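Local atomic coordinates of glideosome-associated protein 50 (Plasmodium falciparum 3D7, PDB entry 3TGH), a protein that forms part of the glideosome complex for parasite gliding and host cell invasion, and may help anchor that complex to the inner membrane complex. Residues Leu4-Leu9 and Val35-Ser40; Asn44-Val49 and Gly81-Thr86; Glu225-Ile230 and Asn305-Lys310. One frame throughout, in Å; residues are numbered along the deposited sequence.

Contact 1: Leu4-Leu9 and Val35-Ser40; sequences LRFASL and VTFIVS
Phe6 sets its CB over one face of the Phe37 ring, 3.6 Å from the Phe37 centroid and offset toward the rim, in a CH-pi contact. The two ring planes are nearly parallel (5°) but displaced, with little of one ring lying over the other, and it is Phe6 CB rather than the Phe6 ring that rests on Phe37. In both residues CG stands between the backbone N and the carbonyl carbon (chi1 71° in Phe6, 62° in Phe37), which starts the two side chains off their strands in matching fashion. Leu4 crosses Phe37 at about a right angle and brings CD2 to 3.4 Å from Phe37 CE2. Val39 approaches the Phe6 ring obliquely, its CG2 4.0 Å from Phe6 CE1. Phe154 meets both aromatic rings edge-to-face, and His279 stacks on Phe6 while also bonding to Ser8 OG.

Residues 4-9 and 35-40 lie on the two strands of the beta-alpha-beta unit strand 4-8, helix 17-32, strand 37-40, which run side by side and parallel in one sheet of the metallophosphoesterase fold. Between them Ala7 is held at both ends: its N donates to Phe37 O, and its O accepts from Val39 N at 2.8 Å. Leu9 N continues the ladder to Val39 O. At the other end Thr36 N gives Arg5 O a nearly straight bond of 3.0 Å, while a water joins Arg5 N to Thr36 OG1.

On the opposite face Val35 CG1 lies 4.1 Å from Ala7 CB, and Phe26 of helix 17-32 packs against Ala7, Leu9 and Ile38. Beyond Val39, Ser40 OG donates to Leu9 O at 2.9 Å, nearly along the C=O axis; Trp12 NE1 bonds to the same hydroxyl.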
loop_
_atom_site.group_PDB
_atom_site.type_symbol
_atom_site.label_atom_id
_atom_site.label_comp_id
_atom_site.label_asym_id
_atom_site.label_seq_id
_atom_site.Cartn_x
_atom_site.Cartn_y
_atom_site.Cartn_z
ATOM N N LEU A 4 2.695 -16.258 -2.759
ATOM C CA LEU A 4 1.690 -15.201 -2.876
ATOM C C LEU A 4 2.373 -14.021 -3.566
ATOM O O LEU A 4 3.418 -13.558 -3.114
ATOM C CB LEU A 4 1.170 -14.787 -1.498
ATOM C CG LEU A 4 -0.001 -13.796 -1.443
ATOM C CD1 LEU A 4 -0.480 -13.600 -0.013
ATOM C CD2 LEU A 4 0.375 -12.453 -2.037
ATOM N N ARG A 5 1.777 -13.552 -4.657
ATOM C CA ARG A 5 2.358 -12.486 -5.461
ATOM C C ARG A 5 1.397 -11.331 -5.652
ATOM O O ARG A 5 0.246 -11.519 -6.076
ATOM C CB ARG A 5 2.773 -13.033 -6.819
ATOM C CG ARG A 5 3.888 -14.059 -6.705
ATOM C CD ARG A 5 4.396 -14.457 -8.062
ATOM N NE ARG A 5 5.572 -15.316 -7.972
ATOM C CZ ARG A 5 6.261 -15.762 -9.021
ATOM N NH1 ARG A 5 5.893 -15.449 -10.260
ATOM N NH2 ARG A 5 7.325 -16.533 -8.827
ATOM N N PHE A 6 1.892 -10.131 -5.359
ATOM C CA PHE A 6 1.105 -8.929 -5.478
ATOM C C PHE A 6 1.969 -7.807 -6.034
ATOM O O PHE A 6 3.196 -7.895 -6.011
ATOM C CB PHE A 6 0.441 -8.570 -4.134
ATOM C CG PHE A 6 1.381 -8.068 -3.078
ATOM C CD1 PHE A 6 1.572 -6.698 -2.905
ATOM C CD2 PHE A 6 2.062 -8.948 -2.245
ATOM C CE1 PHE A 6 2.424 -6.217 -1.912
ATOM C CE2 PHE A 6 2.921 -8.470 -1.246
ATOM C CZ PHE A 6 3.100 -7.104 -1.087
ATOM N N ALA A 7 1.319 -6.799 -6.597
ATOM C CA ALA A 7 2.003 -5.641 -7.150
ATOM C C ALA A 7 1.632 -4.397 -6.360
ATOM O O ALA A 7 0.569 -4.343 -5.739
ATOM C CB ALA A 7 1.644 -5.460 -8.631
ATOM N N SER A 8 2.525 -3.408 -6.375
ATOM C CA SER A 8 2.291 -2.111 -5.748
ATOM C C SER A 8 2.387 -1.022 -6.808
ATOM O O SER A 8 3.335 -1.012 -7.597
ATOM C CB SER A 8 3.339 -1.824 -4.664
ATOM O OG SER A 8 3.192 -2.682 -3.549
ATOM N N LEU A 9 1.412 -0.112 -6.810
ATOM C CA LEU A 9 1.351 1.009 -7.742
ATOM C C LEU A 9 0.894 2.261 -6.985
ATOM O O LEU A 9 -0.192 2.280 -6.422
ATOM C CB LEU A 9 0.361 0.698 -8.868
ATOM C CG LEU A 9 0.217 1.793 -9.932
ATOM C CD1 LEU A 9 1.464 1.845 -10.823
ATOM C CD2 LEU A 9 -1.055 1.584 -10.746
ATOM N N VAL A 35 0.525 -12.280 -10.800
ATOM C CA VAL A 35 0.081 -11.447 -9.684
ATOM C C VAL A 35 -1.411 -11.680 -9.451
ATOM O O VAL A 35 -2.184 -11.750 -10.408
ATOM C CB VAL A 35 0.356 -9.963 -9.971
ATOM C CG1 VAL A 35 -0.389 -9.056 -8.980
ATOM C CG2 VAL A 35 1.873 -9.690 -9.947
ATOM N N THR A 36 -1.813 -11.810 -8.189
ATOM C CA THR A 36 -3.224 -12.056 -7.854
ATOM C C THR A 36 -3.962 -10.894 -7.168
ATOM O O THR A 36 -5.186 -10.926 -7.052
ATOM C CB THR A 36 -3.382 -13.335 -7.023
ATOM O OG1 THR A 36 -2.596 -13.229 -5.834
ATOM C CG2 THR A 36 -2.930 -14.555 -7.844
ATOM N N PHE A 37 -3.236 -9.869 -6.729
ATOM C CA PHE A 37 -3.871 -8.622 -6.302
ATOM C C PHE A 37 -2.884 -7.465 -6.319
ATOM O O PHE A 37 -1.676 -7.662 -6.441
ATOM C CB PHE A 37 -4.552 -8.740 -4.930
ATOM C CG PHE A 37 -3.623 -9.069 -3.796
ATOM C CD1 PHE A 37 -3.072 -8.060 -3.009
ATOM C CD2 PHE A 37 -3.324 -10.391 -3.494
ATOM C CE1 PHE A 37 -2.229 -8.367 -1.944
ATOM C CE2 PHE A 37 -2.483 -10.705 -2.441
ATOM C CZ PHE A 37 -1.939 -9.682 -1.659
ATOM N N ILE A 38 -3.437 -6.266 -6.247
ATOM C CA ILE A 38 -2.668 -5.030 -6.301
ATOM C C ILE A 38 -2.919 -4.261 -5.013
ATOM O O ILE A 38 -4.044 -4.235 -4.501
ATOM C CB ILE A 38 -3.094 -4.168 -7.514
ATOM C CG1 ILE A 38 -2.908 -4.940 -8.829
ATOM C CG2 ILE A 38 -2.330 -2.843 -7.544
ATOM C CD1 ILE A 38 -3.812 -4.435 -9.961
ATOM N N VAL A 39 -1.874 -3.627 -4.485
ATOM C CA VAL A 39 -2.031 -2.647 -3.425
ATOM C C VAL A 39 -1.581 -1.299 -3.970
ATOM O O VAL A 39 -0.700 -1.235 -4.835
ATOM C CB VAL A 39 -1.230 -2.988 -2.140
ATOM C CG1 VAL A 39 -1.637 -4.355 -1.581
ATOM C CG2 VAL A 39 0.282 -2.927 -2.390
ATOM N N SER A 40 -2.170 -0.226 -3.459
ATOM C CA SER A 40 -1.837 1.117 -3.937
ATOM C C SER A 40 -1.454 2.063 -2.807
ATOM O O SER A 40 -2.331 2.595 -2.133
ATOM C CB SER A 40 -3.008 1.693 -4.727
ATOM O OG SER A 40 -2.692 2.980 -5.235
HETATM O O HOH W 1 -0.491 -14.985 -5.667
#

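Contact 2: Asn44-Val49 and Gly81-Thr86; sequences NFIDGV and GTRDWT
Two bends in the Arg83 chain, at chi2 (-61°) and chi3 (-65°), carry its CD and then NE round to Ile46, where NE donates to Ile46 O at 2.6 Å. That oxygen lies in the guanidinium plane, and Arg83 NH2 adds a weak bond to it at 3.1 Å. Asp47 OD1 stands at the guanidinium edge, in a long salt bridge of 3.7 Å to Arg83 NH2. One water bridges Ile46 O and Arg83 O.

The carboxylate of Asp84 takes up the start of 44-49 and also closes back on its own segment. Its OD2 takes Asn44 N at 2.8 Å on the syn lone pair and Gly81 N at 2.9 Å on the anti one; OD1 takes Phe45 N at 2.9 Å, again syn. Gln92 also bonds to OD1, so this buried group has several donors holding its rotation.

By position after strand 75-78 and by sequence (GTRD), Gly81-Asp84 probably corresponds to the GNH(D/E) signature of metallophosphoesterases, and Thr82 touches the metal ligand His233. The two segments follow the neighbouring parallel strands 37-40 and 75-78; Phe45 meets Trp57 of helix 56-62 edge-to-face and packs on Gln92 of helix 89-97.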
loop_
_atom_site.group_PDB
_atom_site.type_symbol
_atom_site.label_atom_id
_atom_site.label_comp_id
_atom_site.label_asym_id
_atom_site.label_seq_id
_atom_site.Cartn_x
_atom_site.Cartn_y
_atom_site.Cartn_z
ATOM N N ASN A 44 -4.179 8.264 -4.824
ATOM C CA ASN A 44 -4.788 7.691 -6.019
ATOM C C ASN A 44 -4.808 8.725 -7.140
ATOM O O ASN A 44 -4.110 8.573 -8.145
ATOM C CB ASN A 44 -6.209 7.199 -5.726
ATOM C CG ASN A 44 -6.237 6.014 -4.799
ATOM O OD1 ASN A 44 -5.470 5.057 -4.970
ATOM N ND2 ASN A 44 -7.122 6.061 -3.799
ATOM N N PHE A 45 -5.584 9.787 -6.946
ATOM C CA PHE A 45 -5.757 10.803 -7.959
ATOM C C PHE A 45 -4.975 12.041 -7.563
ATOM O O PHE A 45 -5.244 12.654 -6.529
ATOM C CB PHE A 45 -7.236 11.140 -8.139
ATOM C CG PHE A 45 -8.048 10.001 -8.672
ATOM C CD1 PHE A 45 -8.208 9.819 -10.041
ATOM C CD2 PHE A 45 -8.643 9.101 -7.805
ATOM C CE1 PHE A 45 -8.957 8.757 -10.534
ATOM C CE2 PHE A 45 -9.391 8.038 -8.294
ATOM C CZ PHE A 45 -9.552 7.866 -9.655
ATOM N N ILE A 46 -4.027 12.426 -8.409
ATOM C CA ILE A 46 -3.132 13.531 -8.098
ATOM C C ILE A 46 -3.895 14.856 -7.961
ATOM O O ILE A 46 -3.523 15.693 -7.146
ATOM C CB ILE A 46 -1.985 13.653 -9.136
ATOM C CG1 ILE A 46 -1.180 12.344 -9.212
ATOM C CG2 ILE A 46 -1.066 14.844 -8.800
ATOM C CD1 ILE A 46 -0.630 11.866 -7.872
ATOM N N ASP A 47 -4.960 15.039 -8.736
ATOM C CA ASP A 47 -5.790 16.240 -8.617
ATOM C C ASP A 47 -7.114 15.978 -7.892
ATOM O O ASP A 47 -8.001 16.834 -7.896
ATOM C CB ASP A 47 -6.048 16.842 -10.003
ATOM C CG ASP A 47 -4.780 17.388 -10.647
ATOM O OD1 ASP A 47 -3.973 18.046 -9.949
ATOM O OD2 ASP A 47 -4.595 17.167 -11.861
ATOM N N GLY A 48 -7.228 14.818 -7.241
ATOM C CA GLY A 48 -8.464 14.402 -6.574
ATOM C C GLY A 48 -9.549 14.023 -7.562
ATOM O O GLY A 48 -9.370 14.169 -8.772
ATOM N N VAL A 49 -10.664 13.511 -7.054
ATOM C CA VAL A 49 -11.881 13.362 -7.866
ATOM C C VAL A 49 -12.964 14.260 -7.281
ATOM O O VAL A 49 -12.945 14.577 -6.085
ATOM C CB VAL A 49 -12.408 11.903 -7.924
ATOM C CG1 VAL A 49 -11.462 11.015 -8.711
ATOM C CG2 VAL A 49 -12.642 11.364 -6.531
ATOM N N GLY A 81 -4.225 9.307 -0.161
ATOM C CA GLY A 81 -3.110 10.159 0.195
ATOM C C GLY A 81 -3.570 11.601 0.245
ATOM O O GLY A 81 -4.753 11.905 0.052
ATOM N N THR A 82 -2.637 12.505 0.520
ATOM C CA THR A 82 -2.995 13.903 0.738
ATOM C C THR A 82 -3.671 14.537 -0.468
ATOM O O THR A 82 -4.522 15.404 -0.306
ATOM C CB THR A 82 -1.773 14.744 1.145
ATOM O OG1 THR A 82 -0.752 14.607 0.155
ATOM C CG2 THR A 82 -1.243 14.268 2.488
ATOM N N ARG A 83 -3.302 14.101 -1.671
ATOM C CA ARG A 83 -3.910 14.626 -2.893
ATOM C C ARG A 83 -5.395 14.251 -3.016
ATOM O O ARG A 83 -6.180 15.001 -3.592
ATOM C CB ARG A 83 -3.167 14.127 -4.136
ATOM C CG ARG A 83 -1.667 14.436 -4.175
ATOM C CD ARG A 83 -1.345 15.920 -4.154
ATOM N NE ARG A 83 -1.815 16.608 -5.358
ATOM C CZ ARG A 83 -1.414 17.818 -5.751
ATOM N NH1 ARG A 83 -0.512 18.504 -5.054
ATOM N NH2 ARG A 83 -1.919 18.345 -6.862
ATOM N N ASP A 84 -5.773 13.099 -2.473
ATOM C CA ASP A 84 -7.164 12.653 -2.514
ATOM C C ASP A 84 -8.054 13.435 -1.531
ATOM O O ASP A 84 -9.243 13.698 -1.801
ATOM C CB ASP A 84 -7.227 11.164 -2.200
ATOM C CG ASP A 84 -6.431 10.320 -3.195
ATOM O OD1 ASP A 84 -6.771 10.340 -4.398
ATOM O OD2 ASP A 84 -5.461 9.653 -2.771
ATOM N N TRP A 85 -7.481 13.774 -0.378
ATOM C CA TRP A 85 -8.196 14.491 0.680
ATOM C C TRP A 85 -8.566 15.941 0.359
ATOM O O TRP A 85 -9.428 16.515 1.027
ATOM C CB TRP A 85 -7.403 14.432 1.986
ATOM C CG TRP A 85 -7.602 13.169 2.750
ATOM C CD1 TRP A 85 -6.736 12.117 2.846
ATOM C CD2 TRP A 85 -8.749 12.819 3.545
ATOM N NE1 TRP A 85 -7.280 11.127 3.646
ATOM C CE2 TRP A 85 -8.507 11.540 4.095
ATOM C CE3 TRP A 85 -9.945 13.472 3.859
ATOM C CZ2 TRP A 85 -9.432 10.887 4.933
ATOM C CZ3 TRP A 85 -10.868 12.821 4.696
ATOM C CH2 TRP A 85 -10.603 11.544 5.215
ATOM N N THR A 86 -7.923 16.533 -0.645
ATOM C CA THR A 86 -8.257 17.884 -1.064
ATOM C C THR A 86 -9.429 17.900 -2.055
ATOM O O THR A 86 -9.904 18.965 -2.423
ATOM C CB THR A 86 -7.028 18.622 -1.657
ATOM O OG1 THR A 86 -6.526 17.902 -2.787
ATOM C CG2 THR A 86 -5.933 18.755 -0.610
HETATM O O HOH W 2 -5.443 17.059 -5.375
HETATM O O HOH W 3 -10.738 12.903 -4.078
#

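Contact 3: Glu225-Ile230 and Asn305-Lys310; sequences EVDLYI and NIKKKK
Asp227 OD1 is gripped by Lys307 NZ at 2.9 Å and approached by two waters, one of them bound to Lys307 N at 3.0 Å. The ammonium comes to the anti side of this oxygen, 34° out of the carboxylate plane, and the Asp227 and Lys307 side chains pass one another running opposite ways. A bend at chi4 (55°) sets NZ in this salt bridge, with Asp244 O as a second acceptor. Behind the charge, Lys307 CD rests 3.4 Å from Glu225 O and 4.0 Å from Glu225 CB.

Another water links Glu225 O, Asp227 OD2 and Lys309 NZ, the last at 2.7 Å; Lys309 NZ also bonds to Ala190 O, and Ile193 N holds Asp227 OD2. Water carries the Glu225 carboxylate's polar links to the lysine-rich segment, OE1 to Lys308 O and OE2 to Lys310 N.

Glu225 has positive phi and closes helix 218-223 in a Schellman motif, turning the chain into strand 228-231. That strand lies between strands 192-196 and 245-250 of one sheet, whereas 305-310 leaves edge strand 297-305 of the other, so Lys307 and Lys309 connect the two sheets beside strand 285-292, where Ile286 touches Asp227.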
loop_
_atom_site.group_PDB
_atom_site.type_symbol
_atom_site.label_atom_id
_atom_site.label_comp_id
_atom_site.label_asym_id
_atom_site.label_seq_id
_atom_site.Cartn_x
_atom_site.Cartn_y
_atom_site.Cartn_z
ATOM N N GLU A 225 7.189 -6.490 14.681
ATOM C CA GLU A 225 8.104 -7.146 13.738
ATOM C C GLU A 225 7.587 -7.115 12.296
ATOM O O GLU A 225 7.653 -8.114 11.566
ATOM C CB GLU A 225 8.405 -8.581 14.171
ATOM C CG GLU A 225 9.008 -8.707 15.561
ATOM C CD GLU A 225 9.619 -10.074 15.791
ATOM O OE1 GLU A 225 10.660 -10.374 15.165
ATOM O OE2 GLU A 225 9.056 -10.853 16.589
ATOM N N VAL A 226 7.070 -5.956 11.901
ATOM C CA VAL A 226 6.583 -5.736 10.556
ATOM C C VAL A 226 7.713 -5.931 9.544
ATOM O O VAL A 226 8.856 -5.533 9.786
ATOM C CB VAL A 226 5.961 -4.322 10.440
ATOM C CG1 VAL A 226 5.790 -3.896 8.986
ATOM C CG2 VAL A 226 4.633 -4.287 11.211
ATOM N N ASP A 227 7.384 -6.544 8.414
ATOM C CA ASP A 227 8.367 -6.842 7.376
ATOM C C ASP A 227 8.596 -5.659 6.439
ATOM O O ASP A 227 9.743 -5.250 6.216
ATOM C CB ASP A 227 7.916 -8.067 6.574
ATOM C CG ASP A 227 7.869 -9.322 7.420
ATOM O OD1 ASP A 227 8.948 -9.815 7.822
ATOM O OD2 ASP A 227 6.753 -9.817 7.693
ATOM N N LEU A 228 7.502 -5.122 5.899
ATOM C CA LEU A 228 7.533 -4.037 4.916
ATOM C C LEU A 228 6.559 -2.925 5.289
ATOM O O LEU A 228 5.408 -3.196 5.630
ATOM C CB LEU A 228 7.083 -4.542 3.548
ATOM C CG LEU A 228 8.042 -5.096 2.502
ATOM C CD1 LEU A 228 8.923 -6.181 3.049
ATOM C CD2 LEU A 228 7.211 -5.587 1.325
ATOM N N TYR A 229 7.009 -1.677 5.185
ATOM C CA TYR A 229 6.094 -0.544 5.126
ATOM C C TYR A 229 6.224 0.048 3.730
ATOM O O TYR A 229 7.278 0.556 3.364
ATOM C CB TYR A 229 6.386 0.517 6.201
ATOM C CG TYR A 229 5.520 1.762 6.056
ATOM C CD1 TYR A 229 4.138 1.659 5.921
ATOM C CD2 TYR A 229 6.076 3.030 6.022
ATOM C CE1 TYR A 229 3.341 2.779 5.768
ATOM C CE2 TYR A 229 5.278 4.170 5.881
ATOM C CZ TYR A 229 3.911 4.035 5.745
ATOM O OH TYR A 229 3.102 5.139 5.595
ATOM N N ILE A 230 5.158 -0.081 2.941
ATOM C CA ILE A 230 5.118 0.392 1.561
ATOM C C ILE A 230 4.368 1.719 1.506
ATOM O O ILE A 230 3.205 1.808 1.924
ATOM C CB ILE A 230 4.418 -0.637 0.630
ATOM C CG1 ILE A 230 5.041 -2.036 0.792
ATOM C CG2 ILE A 230 4.469 -0.147 -0.834
ATOM C CD1 ILE A 230 4.285 -3.165 0.039
ATOM N N ASN A 305 14.548 -11.885 4.471
ATOM C CA ASN A 305 14.351 -13.222 5.032
ATOM C C ASN A 305 13.104 -13.276 5.907
ATOM O O ASN A 305 12.786 -12.309 6.604
ATOM C CB ASN A 305 15.570 -13.650 5.859
ATOM C CG ASN A 305 16.839 -13.754 5.029
ATOM O OD1 ASN A 305 16.794 -14.055 3.835
ATOM N ND2 ASN A 305 17.980 -13.511 5.664
ATOM N N ILE A 306 12.399 -14.405 5.869
ATOM C CA ILE A 306 11.259 -14.623 6.761
ATOM C C ILE A 306 11.746 -14.609 8.212
ATOM O O ILE A 306 12.831 -15.112 8.517
ATOM C CB ILE A 306 10.526 -15.953 6.443
ATOM C CG1 ILE A 306 9.166 -16.008 7.152
ATOM C CG2 ILE A 306 11.384 -17.165 6.824
ATOM C CD1 ILE A 306 8.292 -17.172 6.698
ATOM N N LYS A 307 10.958 -14.015 9.099
ATOM C CA LYS A 307 11.350 -13.902 10.499
ATOM C C LYS A 307 11.011 -15.181 11.248
ATOM O O LYS A 307 10.030 -15.848 10.933
ATOM C CB LYS A 307 10.672 -12.698 11.156
ATOM C CG LYS A 307 11.199 -11.365 10.644
ATOM C CD LYS A 307 10.325 -10.199 11.069
ATOM C CE LYS A 307 10.935 -8.855 10.651
ATOM N NZ LYS A 307 11.239 -8.783 9.190
ATOM N N LYS A 308 11.847 -15.522 12.225
ATOM C CA LYS A 308 11.579 -16.630 13.137
ATOM C C LYS A 308 10.946 -16.047 14.400
ATOM O O LYS A 308 11.648 -15.557 15.287
ATOM C CB LYS A 308 12.875 -17.368 13.470
ATOM C CG LYS A 308 13.536 -18.027 12.264
ATOM C CD LYS A 308 14.816 -18.767 12.653
ATOM C CE LYS A 308 14.524 -20.050 13.429
ATOM N NZ LYS A 308 15.763 -20.804 13.772
ATOM N N LYS A 309 9.616 -16.093 14.467
ATOM C CA LYS A 309 8.868 -15.406 15.521
ATOM C C LYS A 309 8.608 -16.319 16.713
ATOM O O LYS A 309 8.338 -17.507 16.533
ATOM C CB LYS A 309 7.537 -14.893 14.965
ATOM C CG LYS A 309 7.686 -13.948 13.793
ATOM C CD LYS A 309 6.344 -13.378 13.379
ATOM C CE LYS A 309 6.496 -12.376 12.253
ATOM N NZ LYS A 309 5.214 -11.696 11.958
ATOM N N LYS A 310 8.703 -15.758 17.922
ATOM C CA LYS A 310 8.369 -16.472 19.166
ATOM C C LYS A 310 7.019 -16.021 19.732
ATOM O O LYS A 310 6.551 -16.555 20.741
ATOM C CB LYS A 310 9.470 -16.269 20.217
ATOM C CG LYS A 310 10.690 -17.156 20.006
ATOM C CD LYS A 310 11.856 -16.761 20.910
ATOM C CE LYS A 310 12.613 -15.554 20.362
ATOM N NZ LYS A 310 13.875 -15.296 21.110
HETATM O O HOH W 4 6.398 -10.002 10.145
HETATM O O HOH W 5 9.378 -13.009 17.967
HETATM O O HOH W 6 11.663 -12.824 15.309
HETATM O O HOH W 7 8.574 -12.474 8.211
HETATM O O HOH W 8 10.017 -11.448 5.548
#

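Contacts 1 and 2 follow each other along the chain, which runs on from Ser40 to the loop of contact 2 within a few residues, with centres 21 Å apart. Contact 2 lies nearer the metal site: the side chain of Arg83 is about 6 Å from that of His233, a metal ligand, and about 8 Å from a bound cobalt ion, whereas Ser40 of contact 1 is about 11 Å from His233, side chain to side chain. Contact 3 is away from the metal ligands, its centre 31 Å from that of contact 2. It meets contact 1 through Ile230, whose CD1 packs 3.8 Å from Ser8 OG and 4.1 Å from Phe6 CE1, one sheet against the other.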